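Local coordinates for Poly(A) RNA polymerase GLD2 (Rattus norvegicus, PDB 6LBK), which probably adds successive AMP units from ATP to the 3' ends of selected cytoplasmic messenger RNAs and single nucleotides to certain microRNAs, at residues P246-I251 against C270-Y275; T187-T192 against E329-G334. The protein carries 1 engineered substitution. All blocks are in the same frame, centred on the assembly; numbering follows the deposited sequence.

Contact 1: P246-I251 against C270-Y275; sequences PSLQKI and CNVPPY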
# COMPACT_ATOMS: atom_id res chain seq x y z
N PRO A 246 -0.81 -6.96 -16.28
CA PRO A 246 -2.06 -6.70 -17.00
C PRO A 246 -3.02 -6.00 -16.07
O PRO A 246 -2.59 -5.42 -15.07
CB PRO A 246 -2.54 -8.10 -17.35
CG PRO A 246 -2.10 -8.91 -16.17
CD PRO A 246 -0.79 -8.31 -15.71
N SER A 247 -4.31 -6.03 -16.39
CA SER A 247 -5.34 -5.65 -15.43
C SER A 247 -5.98 -6.91 -14.86
O SER A 247 -6.56 -7.70 -15.60
CB SER A 247 -6.41 -4.77 -16.07
OG SER A 247 -7.47 -4.55 -15.14
N LEU A 248 -5.83 -7.12 -13.54
CA LEU A 248 -6.43 -8.30 -12.93
C LEU A 248 -7.95 -8.24 -12.95
O LEU A 248 -8.61 -9.26 -13.15
CB LEU A 248 -5.92 -8.48 -11.49
CG LEU A 248 -4.48 -8.95 -11.25
CD1 LEU A 248 -4.15 -8.84 -9.77
CD2 LEU A 248 -4.26 -10.37 -11.75
N GLN A 249 -8.53 -7.06 -12.74
CA GLN A 249 -9.99 -6.93 -12.62
C GLN A 249 -10.69 -7.05 -13.97
O GLN A 249 -11.86 -7.43 -14.04
CB GLN A 249 -10.34 -5.61 -11.95
CG GLN A 249 -10.03 -5.59 -10.48
CD GLN A 249 -10.17 -4.21 -9.90
OE1 GLN A 249 -9.30 -3.36 -10.06
NE2 GLN A 249 -11.28 -3.98 -9.21
N LYS A 250 -10.01 -6.67 -15.06
CA LYS A 250 -10.56 -6.88 -16.39
C LYS A 250 -10.47 -8.34 -16.82
O LYS A 250 -11.42 -8.86 -17.43
CB LYS A 250 -9.87 -5.96 -17.39
CG LYS A 250 -10.22 -4.49 -17.22
CD LYS A 250 -9.48 -3.65 -18.24
CE LYS A 250 -10.08 -2.27 -18.38
NZ LYS A 250 -9.30 -1.45 -19.36
N ILE A 251 -9.35 -9.01 -16.54
CA ILE A 251 -9.15 -10.37 -17.05
C ILE A 251 -9.86 -11.40 -16.17
O ILE A 251 -10.36 -12.41 -16.68
CB ILE A 251 -7.64 -10.69 -17.18
CG1 ILE A 251 -6.97 -9.73 -18.18
CG2 ILE A 251 -7.42 -12.13 -17.61
CD1 ILE A 251 -5.47 -9.85 -18.24
N CYS A 270 -5.00 -17.54 -5.01
CA CYS A 270 -4.82 -18.96 -5.31
C CYS A 270 -5.35 -19.32 -6.69
O CYS A 270 -4.90 -20.32 -7.27
CB CYS A 270 -5.52 -19.84 -4.27
SG CYS A 270 -4.97 -19.72 -2.55
N ASN A 271 -6.27 -18.54 -7.23
CA ASN A 271 -6.89 -18.83 -8.51
C ASN A 271 -6.11 -18.26 -9.69
O ASN A 271 -5.98 -18.92 -10.73
CB ASN A 271 -8.32 -18.28 -8.54
CG ASN A 271 -9.18 -18.79 -7.39
OD1 ASN A 271 -9.86 -18.00 -6.72
ND2 ASN A 271 -9.17 -20.10 -7.16
N VAL A 272 -5.58 -17.05 -9.56
CA VAL A 272 -5.04 -16.31 -10.70
C VAL A 272 -3.64 -16.83 -11.04
O VAL A 272 -2.79 -16.91 -10.14
CB VAL A 272 -5.02 -14.81 -10.41
CG1 VAL A 272 -4.26 -14.05 -11.49
CG2 VAL A 272 -6.44 -14.29 -10.26
N PRO A 273 -3.37 -17.16 -12.30
CA PRO A 273 -2.04 -17.69 -12.68
C PRO A 273 -1.01 -16.58 -12.84
O PRO A 273 -1.38 -15.40 -12.94
CB PRO A 273 -2.33 -18.38 -14.02
CG PRO A 273 -3.48 -17.61 -14.58
CD PRO A 273 -4.32 -17.19 -13.41
N PRO A 274 0.28 -16.91 -12.88
CA PRO A 274 1.32 -15.88 -13.00
C PRO A 274 1.34 -15.26 -14.39
O PRO A 274 0.87 -15.84 -15.37
CB PRO A 274 2.62 -16.64 -12.73
CG PRO A 274 2.23 -17.91 -12.12
CD PRO A 274 0.89 -18.24 -12.71
N TYR A 275 1.93 -14.07 -14.45
CA TYR A 275 2.00 -13.28 -15.68
C TYR A 275 3.40 -13.37 -16.26
O TYR A 275 4.39 -13.07 -15.58
CB TYR A 275 1.63 -11.82 -15.42
CG TYR A 275 1.34 -11.02 -16.67
CD1 TYR A 275 0.19 -11.27 -17.42
CD2 TYR A 275 2.19 -10.01 -17.10
CE1 TYR A 275 -0.09 -10.55 -18.57
CE2 TYR A 275 1.92 -9.28 -18.26
CZ TYR A 275 0.77 -9.56 -18.99
OH TYR A 275 0.48 -8.84 -20.14
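Tyr-275 presents one face of its phenol ring to the pyrrolidine ring of Pro-246. CD of the proline stands 3.4 Å from the ring centroid and only 7° off the normal, which satisfies the criterion for a CH-pi contact. Traced outward from CB, the tyrosine first comes close to the proline at CG, 3.6 Å from Pro-246 CD. CD1 comes next, 3.5 Å from Pro-246 CG. Farther along, CE1 lies 3.7 Å from Pro-246 CB, with OH a more distant neighbour of that same CB at 4.2 Å, so the proline lies over the centre and the CD1-CE1 side of the ring. CG of Tyr-275 is anti to the backbone N (chi1 -165°), which swings the ring across to the proline.

Both segments belong to the half of the Cid1-type nucleotidyltransferase that follows the palm sheet in sequence. Here the loop leading into helix 248-251 meets the extended chain leaving helix 268-271. Ser-247 is the N-cap of helix 248-251, its OG taking a weak bond from Lys-250 N and also bonding to Arg-308 O.

At the first residue of that helix, Leu-248 supplies a second apolar touch: its CD2 methyl meets CG1 of Val-272 at 3.7 Å. Both side chains also pack on Thr-192 of helix 182-194 and on Phe-256.

Contact 2: T187-T192 against E329-G334; sequences TFLLRT and EEPFDG
The Phe-332 ring meets Leu-189 through its CE2-CZ side, and the leucine comes in obliquely. CD2 of Leu-189 lies 3.6 Å from Phe-332 CE2, while Leu-189 CB is 3.9 Å from that same ring atom. On the helix, Thr-187 CG2 covers one face of the Phe-188 ring, 4.0 Å above its centre. The third flat group, the Glu-330 carboxylate, works inside the loop. Its OE1 accepts from Asp-333 N at 3.0 Å, nearly in line with the C-O bond, and from Phe-332 N at 2.7 Å, a donor lying 37° out of the carboxylate plane.

Leu-189 is the residue of helix 182-194 that carries the contact. With its CG anti to the backbone N (chi1 172°), the side chain carries CD2 out to the loop. There CD2 touches both Phe-332 CE2 and the Pro-331 ring, whose CG is 3.6 Å away, the two partners lying at roughly a right angle about it. An alanine in place of Phe-332 removes the ring, which would probably leave a gap beside CB and CD2 of Leu-189, with Pro-331 as the remaining partner of CD2 across the contact.

The contact joins a helix of the palm family region to the loop after strand 328-329 in the PAP-associated region. Glu-330 OE2 adds polar links, to Asn-186 of the same helix and to Tyr-227 of helix 226-239. The direct touch between 187-192 and 329-334 is made by carbon atoms alone, so shape rather than a directed bond fits the side chains together. Two backbone N-H groups gripping one carboxylate oxygen shape the loop that presents Pro-331 and Phe-332. They would favour a charged Glu-330, but its OE1 lies 2.8 Å from Asp-333 OD1, so one of these acids probably holds a proton and the charge on Glu-330 stays undecided.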
# COMPACT_ATOMS: atom_id res chain seq x y z
N THR A 187 -6.73 -5.57 -0.44
CA THR A 187 -5.59 -6.33 0.09
C THR A 187 -5.27 -7.50 -0.82
O THR A 187 -4.09 -7.75 -1.13
CB THR A 187 -5.85 -6.83 1.52
OG1 THR A 187 -5.75 -5.73 2.44
CG2 THR A 187 -4.80 -7.86 1.90
N PHE A 188 -6.30 -8.21 -1.28
CA PHE A 188 -6.06 -9.41 -2.06
C PHE A 188 -6.00 -9.13 -3.55
O PHE A 188 -5.43 -9.94 -4.28
CB PHE A 188 -7.11 -10.47 -1.68
CG PHE A 188 -7.00 -10.86 -0.26
CD1 PHE A 188 -5.92 -11.64 0.16
CD2 PHE A 188 -7.89 -10.38 0.68
CE1 PHE A 188 -5.76 -11.96 1.49
CE2 PHE A 188 -7.75 -10.72 2.02
CZ PHE A 188 -6.67 -11.50 2.42
N LEU A 189 -6.52 -7.98 -3.99
CA LEU A 189 -6.17 -7.51 -5.33
C LEU A 189 -4.67 -7.28 -5.41
O LEU A 189 -3.97 -7.94 -6.18
CB LEU A 189 -6.93 -6.23 -5.65
CG LEU A 189 -6.58 -5.49 -6.91
CD1 LEU A 189 -6.95 -6.37 -8.07
CD2 LEU A 189 -7.40 -4.24 -6.89
N LEU A 190 -4.17 -6.43 -4.51
CA LEU A 190 -2.76 -6.05 -4.48
C LEU A 190 -1.87 -7.25 -4.25
O LEU A 190 -0.84 -7.41 -4.92
CB LEU A 190 -2.53 -5.02 -3.37
CG LEU A 190 -2.46 -3.55 -3.78
CD1 LEU A 190 -3.70 -3.08 -4.54
CD2 LEU A 190 -2.16 -2.68 -2.56
N ARG A 191 -2.29 -8.15 -3.36
CA ARG A 191 -1.52 -9.36 -3.11
C ARG A 191 -1.38 -10.18 -4.38
O ARG A 191 -0.30 -10.72 -4.66
CB ARG A 191 -2.18 -10.19 -1.99
CG ARG A 191 -1.53 -11.54 -1.78
CD ARG A 191 -1.90 -12.18 -0.47
NE ARG A 191 -1.20 -13.46 -0.31
CZ ARG A 191 -0.06 -13.64 0.37
NH1 ARG A 191 0.48 -14.85 0.43
NH2 ARG A 191 0.53 -12.61 0.97
N THR A 192 -2.43 -10.24 -5.20
CA THR A 192 -2.37 -11.03 -6.43
C THR A 192 -1.41 -10.40 -7.43
O THR A 192 -0.71 -11.11 -8.16
CB THR A 192 -3.77 -11.18 -7.03
OG1 THR A 192 -4.65 -11.72 -6.04
CG2 THR A 192 -3.75 -12.13 -8.22
N GLU A 329 -7.24 6.58 -8.97
CA GLU A 329 -8.56 5.97 -8.80
C GLU A 329 -8.46 4.72 -7.92
O GLU A 329 -7.71 3.79 -8.24
CB GLU A 329 -9.17 5.61 -10.15
CG GLU A 329 -10.59 5.05 -10.07
CD GLU A 329 -11.10 4.42 -11.39
OE1 GLU A 329 -12.24 4.73 -11.82
OE2 GLU A 329 -10.36 3.62 -12.00
N GLU A 330 -9.18 4.70 -6.80
CA GLU A 330 -9.30 3.45 -6.07
C GLU A 330 -9.92 2.42 -7.02
O GLU A 330 -10.82 2.76 -7.78
CB GLU A 330 -10.15 3.65 -4.80
CG GLU A 330 -9.74 2.87 -3.55
CD GLU A 330 -10.06 1.36 -3.58
OE1 GLU A 330 -11.07 0.96 -4.21
OE2 GLU A 330 -9.31 0.57 -2.95
N PRO A 331 -9.40 1.19 -7.08
CA PRO A 331 -9.92 0.22 -8.07
C PRO A 331 -11.29 -0.36 -7.74
O PRO A 331 -11.99 -0.77 -8.68
CB PRO A 331 -8.84 -0.87 -8.11
CG PRO A 331 -8.06 -0.71 -6.89
CD PRO A 331 -8.18 0.71 -6.42
N PHE A 332 -11.73 -0.39 -6.48
CA PHE A 332 -13.04 -0.96 -6.16
C PHE A 332 -14.11 0.12 -6.02
O PHE A 332 -15.20 -0.04 -6.58
CB PHE A 332 -12.97 -1.84 -4.89
CG PHE A 332 -12.20 -3.15 -5.08
CD1 PHE A 332 -12.75 -4.20 -5.80
CD2 PHE A 332 -10.95 -3.32 -4.52
CE1 PHE A 332 -12.06 -5.39 -5.97
CE2 PHE A 332 -10.25 -4.51 -4.69
CZ PHE A 332 -10.82 -5.54 -5.42
N ASP A 333 -13.86 1.21 -5.30
CA ASP A 333 -14.75 2.37 -5.33
C ASP A 333 -14.10 3.53 -6.09
O ASP A 333 -12.92 3.51 -6.44
CB ASP A 333 -15.12 2.81 -3.92
CG ASP A 333 -13.93 3.13 -3.08
OD1 ASP A 333 -12.81 3.01 -3.60
OD2 ASP A 333 -14.07 3.48 -1.89
N GLY A 334 -14.90 4.55 -6.37
CA GLY A 334 -14.39 5.65 -7.18
C GLY A 334 -13.98 6.87 -6.39
O GLY A 334 -14.79 7.79 -6.21

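How the contacts relate
Contact 2 is the deeper of the two, centred about 10 Å from the centre of the chain against about 19 Å for contact 1, and along the sequence its loop encloses contact 1. Their centres are about 13 Å apart, and they touch each other: Leu-248 and Val-272 rest on Thr-192, while Gln-249 lies against Pro-331 and Phe-332. Helix 182-194 is one side of contact 2 and packs against contact 1 from outside its segments. Each crossing is apolar, but partly buried contact 1 relies on a CH-pi contact over a ring face, buried contact 2 on aliphatic packing against an obliquely turned ring. Polar support differs too: a serine caps the helix in contact 1, and a glutamate organises the loop in contact 2.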